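Local coordinates for universal stress protein (Pseudomonas aeruginosa UCBPP-PA14, PDB 7MQ5) that is of unknown function but, as a member of the universal stress protein family, probably takes part in the bacterial response to stress, at residues Gln58-Arg61 and Glu62-Tyr65; Ala106-Pro110 and Asp111-Leu115; Ile280-Leu283 and Glu284-Ala287. All coordinates share one frame; numbering follows the deposited sequence.

How the contacts relate
Along the chain the three contacts follow in series: contact 1 ends helix 50-62, contact 2 starts helix 110-118, and contact 3 lies in helix 277-287, the last of the chain. All three helices connect to or follow strands of one ten-stranded mixed sheet. Contact 1 sits toward its rim, just before the outermost strand 67-72, with its centre about 31 Å from that of contact 2 and 33 Å from that of contact 3. Contacts 2 and 3 belong near the middle, where strands 123-126 and 270-274 run antiparallel. Their nearest atoms are about 7 Å apart; both touch helix 77-88, and through contact 3 the last helix packs against the N-terminal half.

Contact 1 of 3, residues Gln58-Arg61 and Glu62-Tyr65; sequences QELR and EEGY
The contact between Gln58-Arg61 and Glu62-Tyr65 is a local C-terminal cap, a Schellman motif, where helix 50-62 ends and the chain turns toward the edge strand 67-72. Two backbone bonds define it: Tyr65 N reaches back to Leu60 O (3.1 Å), and inside that loop Gly64 N bonds to Arg61 O (3.0 Å), coming from above the carbonyl plane. Gly64 makes the turn with a positive phi of 102°, a backbone conformation that suits a residue without a side chain. Leu60 O lies in the plane of the Tyr65 ring at its edge, 3.4 Å from Tyr65 CD2. The same ring carbon also meets Leu60 CD2, and both side chains continue inward onto helix 22-34 and strand 37-43; the Tyr65 hydroxyl is bonded to Gln28 O.

On the outer surface Gln58 and Glu62 run alongside each other, one helical turn apart, beside the backbone bond from Glu62 N to Gln58 O. Both chains are extended beyond CG, which brings Gln58 NE2 to Glu62 OE2 at 3.3 Å. The amide and carboxylate planes are nearly perpendicular, and the N-H meets the oxygen from above the carboxylate plane, 39° out of it. The guanidinium group of Arg61 turns instead to Val67 O through NH2, tying the helix end to the following strand. Arg61 CA makes a CH...O contact with Tyr65 O, and a water bridges the same two residues, donating to both Arg61 O (2.9 Å) and Tyr65 O (2.8 Å).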
loop_
_atom_site.group_PDB
_atom_site.type_symbol
_atom_site.label_atom_id
_atom_site.label_comp_id
_atom_site.label_asym_id
_atom_site.label_seq_id
_atom_site.Cartn_x
_atom_site.Cartn_y
_atom_site.Cartn_z
ATOM N N GLN A 58 -25.855 -1.034 7.331
ATOM C CA GLN A 58 -27.044 -1.859 6.977
ATOM C C GLN A 58 -27.012 -2.192 5.483
ATOM O O GLN A 58 -27.263 -3.352 5.125
ATOM C CB GLN A 58 -28.341 -1.120 7.316
ATOM C CG GLN A 58 -29.612 -1.875 6.940
ATOM C CD GLN A 58 -30.859 -1.044 7.140
ATOM O OE1 GLN A 58 -30.833 0.023 7.753
ATOM N NE2 GLN A 58 -31.971 -1.531 6.617
ATOM N N GLU A 59 -26.702 -1.202 4.647
ATOM C CA GLU A 59 -26.691 -1.411 3.178
ATOM C C GLU A 59 -25.607 -2.432 2.817
ATOM O O GLU A 59 -25.861 -3.314 1.988
ATOM C CB GLU A 59 -26.462 -0.087 2.445
ATOM C CG GLU A 59 -27.643 0.863 2.512
ATOM C CD GLU A 59 -27.502 2.105 1.648
ATOM O OE1 GLU A 59 -28.255 3.077 1.880
ATOM O OE2 GLU A 59 -26.647 2.096 0.739
ATOM N N LEU A 60 -24.435 -2.323 3.439
ATOM C CA LEU A 60 -23.321 -3.251 3.119
ATOM C C LEU A 60 -23.651 -4.660 3.632
ATOM O O LEU A 60 -23.326 -5.624 2.942
ATOM C CB LEU A 60 -22.034 -2.699 3.735
ATOM C CG LEU A 60 -21.489 -1.417 3.098
ATOM C CD1 LEU A 60 -20.491 -0.736 4.019
ATOM C CD2 LEU A 60 -20.863 -1.709 1.743
ATOM N N ARG A 61 -24.278 -4.778 4.805
ATOM C CA ARG A 61 -24.619 -6.132 5.305
ATOM C C ARG A 61 -25.629 -6.792 4.355
ATOM O O ARG A 61 -25.553 -8.021 4.164
ATOM C CB ARG A 61 -25.163 -6.066 6.731
ATOM C CG ARG A 61 -24.147 -5.593 7.757
ATOM C CD ARG A 61 -24.692 -5.696 9.170
ATOM N NE ARG A 61 -23.761 -5.123 10.131
ATOM C CZ ARG A 61 -23.956 -4.025 10.840
ATOM N NH1 ARG A 61 -25.099 -3.365 10.755
ATOM N NH2 ARG A 61 -23.008 -3.601 11.654
ATOM N N GLU A 62 -26.559 -6.009 3.795
ATOM C CA GLU A 62 -27.561 -6.553 2.836
ATOM C C GLU A 62 -26.839 -7.062 1.579
ATOM O O GLU A 62 -27.368 -7.978 0.930
ATOM C CB GLU A 62 -28.606 -5.489 2.496
ATOM C CG GLU A 62 -29.531 -5.169 3.658
ATOM C CD GLU A 62 -30.519 -4.034 3.440
ATOM O OE1 GLU A 62 -30.452 -3.372 2.378
ATOM O OE2 GLU A 62 -31.359 -3.813 4.342
ATOM N N GLU A 63 -25.673 -6.492 1.264
ATOM C CA GLU A 63 -24.848 -6.892 0.088
ATOM C C GLU A 63 -23.955 -8.096 0.443
ATOM O O GLU A 63 -23.211 -8.543 -0.447
ATOM C CB GLU A 63 -24.005 -5.714 -0.412
ATOM C CG GLU A 63 -24.811 -4.584 -1.033
ATOM C CD GLU A 63 -23.985 -3.379 -1.459
ATOM O OE1 GLU A 63 -22.738 -3.452 -1.383
ATOM O OE2 GLU A 63 -24.589 -2.366 -1.866
ATOM N N GLY A 64 -23.979 -8.568 1.699
ATOM C CA GLY A 64 -23.214 -9.770 2.106
ATOM C C GLY A 64 -21.924 -9.487 2.864
ATOM O O GLY A 64 -21.210 -10.457 3.188
ATOM N N TYR A 65 -21.628 -8.227 3.171
ATOM C CA TYR A 65 -20.363 -7.910 3.874
ATOM C C TYR A 65 -20.548 -8.028 5.387
ATOM O O TYR A 65 -21.648 -7.791 5.909
ATOM C CB TYR A 65 -19.904 -6.489 3.535
ATOM C CG TYR A 65 -19.539 -6.287 2.086
ATOM C CD1 TYR A 65 -18.288 -6.643 1.615
ATOM C CD2 TYR A 65 -20.441 -5.760 1.179
ATOM C CE1 TYR A 65 -17.941 -6.482 0.287
ATOM C CE2 TYR A 65 -20.106 -5.588 -0.155
ATOM C CZ TYR A 65 -18.854 -5.962 -0.607
ATOM O OH TYR A 65 -18.508 -5.803 -1.921
HETATM O O HOH W 1 -23.746 -9.569 5.867
#

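Contact 2 of 3, residues Ala106-Pro110 and Asp111-Leu115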
loop_
_atom_site.group_PDB
_atom_site.type_symbol
_atom_site.label_atom_id
_atom_site.label_comp_id
_atom_site.label_asym_id
_atom_site.label_seq_id
_atom_site.Cartn_x
_atom_site.Cartn_y
_atom_site.Cartn_z
ATOM N N ALA A 106 -0.242 15.380 -6.357
ATOM C CA ALA A 106 0.292 14.047 -5.970
ATOM C C ALA A 106 0.957 14.043 -4.582
ATOM O O ALA A 106 1.178 12.956 -4.046
ATOM C CB ALA A 106 1.254 13.545 -7.019
ATOM N N ILE A 107 1.179 15.223 -3.999
ATOM C CA ILE A 107 1.887 15.354 -2.690
ATOM C C ILE A 107 0.992 14.884 -1.536
ATOM O O ILE A 107 -0.112 15.450 -1.366
ATOM C CB ILE A 107 2.332 16.816 -2.492
ATOM C CG1 ILE A 107 3.172 17.327 -3.667
ATOM C CG2 ILE A 107 3.047 16.990 -1.163
ATOM C CD1 ILE A 107 4.451 16.557 -3.897
ATOM N N LEU A 108 1.468 13.930 -0.731
ATOM C CA LEU A 108 0.673 13.477 0.439
ATOM C C LEU A 108 0.701 14.569 1.515
ATOM O O LEU A 108 1.689 15.325 1.608
ATOM C CB LEU A 108 1.247 12.175 1.003
ATOM C CG LEU A 108 1.355 10.995 0.046
ATOM C CD1 LEU A 108 1.795 9.761 0.817
ATOM C CD2 LEU A 108 0.053 10.725 -0.698
ATOM N N THR A 109 -0.341 14.616 2.332
ATOM C CA THR A 109 -0.375 15.614 3.425
ATOM C C THR A 109 0.584 15.213 4.540
ATOM O O THR A 109 0.950 14.049 4.685
ATOM C CB THR A 109 -1.779 15.752 4.012
ATOM O OG1 THR A 109 -2.082 14.581 4.779
ATOM C CG2 THR A 109 -2.824 15.996 2.943
ATOM N N PRO A 110 1.025 16.168 5.381
ATOM C CA PRO A 110 1.866 15.820 6.521
ATOM C C PRO A 110 1.208 14.759 7.422
ATOM O O PRO A 110 1.905 13.899 7.913
ATOM C CB PRO A 110 2.042 17.174 7.221
ATOM C CG PRO A 110 1.974 18.175 6.096
ATOM C CD PRO A 110 0.903 17.627 5.183
ATOM N N ASP A 111 -0.114 14.811 7.593
ATOM C CA ASP A 111 -0.758 13.806 8.480
ATOM C C ASP A 111 -0.732 12.431 7.789
ATOM O O ASP A 111 -0.541 11.424 8.486
ATOM C CB ASP A 111 -2.162 14.229 8.901
ATOM C CG ASP A 111 -2.691 13.368 10.035
ATOM O OD1 ASP A 111 -2.280 13.593 11.203
ATOM O OD2 ASP A 111 -3.416 12.427 9.727
ATOM N N ASP A 112 -0.922 12.392 6.465
ATOM C CA ASP A 112 -0.812 11.123 5.693
ATOM C C ASP A 112 0.582 10.520 5.920
ATOM O O ASP A 112 0.711 9.295 6.077
ATOM C CB ASP A 112 -0.933 11.355 4.181
ATOM C CG ASP A 112 -2.302 11.682 3.609
ATOM O OD1 ASP A 112 -3.296 11.245 4.207
ATOM O OD2 ASP A 112 -2.350 12.355 2.517
ATOM N N TRP A 113 1.607 11.366 5.919
ATOM C CA TRP A 113 2.988 10.869 6.127
ATOM C C TRP A 113 3.142 10.279 7.532
ATOM O O TRP A 113 3.825 9.251 7.664
ATOM C CB TRP A 113 4.012 11.960 5.812
ATOM C CG TRP A 113 4.392 11.949 4.364
ATOM C CD1 TRP A 113 4.148 12.880 3.396
ATOM C CD2 TRP A 113 5.002 10.834 3.697
ATOM N NE1 TRP A 113 4.646 12.440 2.193
ATOM C CE2 TRP A 113 5.131 11.170 2.340
ATOM C CE3 TRP A 113 5.415 9.571 4.130
ATOM C CZ2 TRP A 113 5.738 10.310 1.425
ATOM C CZ3 TRP A 113 5.975 8.704 3.221
ATOM C CH2 TRP A 113 6.139 9.078 1.890
ATOM N N LYS A 114 2.528 10.884 8.546
ATOM C CA LYS A 114 2.646 10.329 9.919
ATOM C C LYS A 114 1.911 8.984 9.978
ATOM O O LYS A 114 2.407 8.068 10.639
ATOM C CB LYS A 114 2.136 11.352 10.933
ATOM C CG LYS A 114 3.069 12.545 11.099
ATOM C CD LYS A 114 2.582 13.599 12.059
ATOM C CE LYS A 114 3.570 14.737 12.204
ATOM N NZ LYS A 114 3.032 15.804 13.071
ATOM N N LEU A 115 0.782 8.872 9.284
ATOM C CA LEU A 115 0.064 7.575 9.241
ATOM C C LEU A 115 0.983 6.521 8.612
ATOM O O LEU A 115 1.101 5.404 9.149
ATOM C CB LEU A 115 -1.224 7.720 8.425
ATOM C CG LEU A 115 -1.978 6.419 8.172
ATOM C CD1 LEU A 115 -2.402 5.771 9.473
ATOM C CD2 LEU A 115 -3.171 6.662 7.265
HETATM O O HOH W 2 4.594 15.468 1.049
#
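Thr109 OG1 accepts the backbone N-H of Asp112 at 3.0 Å in a nearly straight bond, and Asp112 OD2 in turn accepts Thr109 N, also at 3.0 Å. The threonine hydroxyl is placed for this by a chi1 of 72°, which sets OG1 between its own backbone N and carbonyl carbon, facing the start of the helix. Asp112 OD2 is met on its anti side, with the donor 34° out of the carboxylate plane, while OD1 of the same group forms a salt bridge to Lys95. The carboxylate is thus gripped from two directions, consistent with a charged state in this buried place.

Regular helical bonding starts at once, with Trp113 N on Thr109 O and Lys114 N on Pro110 O. Beside the cap, Leu108 and Trp113 cross at about a right angle. Leu108 CD1 rests over one face of the indole, 4.3 Å from the centroid of the six-membered ring in a CH-pi contact, and Leu108 CB lies 3.6 Å from Trp113 NE1. Leu264 of helix 258-264 touches both side chains. Asp265 OD1 accepts from both Trp113 NE1 and Leu108 N, and a water donates to Leu108 O and accepts a weak bond from Trp113 NE1. The reciprocal pair Thr109 and Asp112 is a capping box, here opening helix 110-118 after the loop from strand 92-96.

Contact 3 of 3, residues Ile280-Leu283 and Glu284-Ala287; sequences IAHL and EELA
Helix 277-287, the C-terminal alpha-helix that follows strand 270-274, supplies both segments, and the contact is its i to i+4 ladder over the last two turns. Glu284 N bonds to Ile280 O at 2.8 Å, and the next rungs run from Glu285 N to Ala281 O, Leu286 N to His282 O and Ala287 N to Leu283 O (2.9 Å).

The side chains divide between two surroundings. Glu284 has CG opposite its backbone N (chi1 172°) and then bends at chi2 (63°), which carries the carboxylate off this ladder to Gln86 NE2 of helix 77-88; Ala287 packs on that helix too. Leu283 is buried against Pro120 and Lys275. Glu285 instead stays along the exposed side, its CG 3.4 Å from Ala281 O and its extended chain slanting back alongside the preceding turn. The imidazole of His282 is held through ND1 to Asp278 O, one turn earlier, and Glu285 OE1 stays 5.0 Å from His282 NE2, so the two polar groups are not in contact. Two leucines three residues apart meet by their methyls, Leu283 CD2 lying 4.1 Å from Leu286 CD1.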
loop_
_atom_site.group_PDB
_atom_site.type_symbol
_atom_site.label_atom_id
_atom_site.label_comp_id
_atom_site.label_asym_id
_atom_site.label_seq_id
_atom_site.Cartn_x
_atom_site.Cartn_y
_atom_site.Cartn_z
ATOM N N ILE A 280 7.735 -3.614 11.357
ATOM C CA ILE A 280 6.325 -3.810 11.811
ATOM C C ILE A 280 6.314 -4.202 13.293
ATOM O O ILE A 280 5.500 -3.640 14.045
ATOM C CB ILE A 280 5.622 -4.875 10.945
ATOM C CG1 ILE A 280 5.402 -4.384 9.510
ATOM C CG2 ILE A 280 4.323 -5.329 11.598
ATOM C CD1 ILE A 280 4.412 -3.254 9.386
ATOM N N ALA A 281 7.167 -5.147 13.697
ATOM C CA ALA A 281 7.190 -5.599 15.107
ATOM C C ALA A 281 7.481 -4.414 16.038
ATOM O O ALA A 281 6.809 -4.300 17.080
ATOM C CB ALA A 281 8.202 -6.704 15.280
ATOM N N HIS A 282 8.450 -3.571 15.681
ATOM C CA HIS A 282 8.810 -2.405 16.538
ATOM C C HIS A 282 7.649 -1.393 16.534
ATOM O O HIS A 282 7.319 -0.866 17.606
ATOM C CB HIS A 282 10.155 -1.796 16.100
ATOM C CG HIS A 282 11.372 -2.567 16.512
ATOM N ND1 HIS A 282 12.096 -3.354 15.631
ATOM C CD2 HIS A 282 12.011 -2.656 17.699
ATOM C CE1 HIS A 282 13.122 -3.896 16.262
ATOM N NE2 HIS A 282 13.093 -3.485 17.531
ATOM N N LEU A 283 6.998 -1.185 15.393
ATOM C CA LEU A 283 5.865 -0.222 15.334
ATOM C C LEU A 283 4.663 -0.763 16.112
ATOM O O LEU A 283 3.926 0.060 16.679
ATOM C CB LEU A 283 5.514 0.057 13.872
ATOM C CG LEU A 283 6.537 0.900 13.111
ATOM C CD1 LEU A 283 6.129 1.034 11.655
ATOM C CD2 LEU A 283 6.689 2.283 13.730
ATOM N N GLU A 284 4.466 -2.082 16.121
ATOM C CA GLU A 284 3.355 -2.685 16.908
ATOM C C GLU A 284 3.595 -2.380 18.392
ATOM O O GLU A 284 2.632 -2.028 19.089
ATOM C CB GLU A 284 3.267 -4.183 16.608
ATOM C CG GLU A 284 2.297 -4.940 17.496
ATOM C CD GLU A 284 0.832 -4.555 17.394
ATOM O OE1 GLU A 284 0.403 -4.105 16.321
ATOM O OE2 GLU A 284 0.120 -4.711 18.407
ATOM N N GLU A 285 4.846 -2.505 18.854
ATOM C CA GLU A 285 5.192 -2.177 20.264
ATOM C C GLU A 285 4.890 -0.695 20.542
ATOM O O GLU A 285 4.287 -0.402 21.599
ATOM C CB GLU A 285 6.666 -2.472 20.550
ATOM C CG GLU A 285 7.034 -3.939 20.433
ATOM C CD GLU A 285 8.496 -4.268 20.693
ATOM O OE1 GLU A 285 9.307 -3.327 20.844
ATOM O OE2 GLU A 285 8.821 -5.469 20.743
ATOM N N LEU A 286 5.297 0.212 19.638
ATOM C CA LEU A 286 5.049 1.669 19.853
ATOM C C LEU A 286 3.539 1.952 19.880
ATOM O O LEU A 286 3.098 2.741 20.733
ATOM C CB LEU A 286 5.717 2.497 18.747
ATOM C CG LEU A 286 7.233 2.618 18.791
ATOM C CD1 LEU A 286 7.751 3.348 17.563
ATOM C CD2 LEU A 286 7.668 3.340 20.049
ATOM N N ALA A 287 2.774 1.310 18.999
ATOM C CA ALA A 287 1.320 1.565 18.880
ATOM C C ALA A 287 0.552 0.984 20.067
ATOM O O ALA A 287 -0.560 1.490 20.339
ATOM C CB ALA A 287 0.805 0.983 17.591
#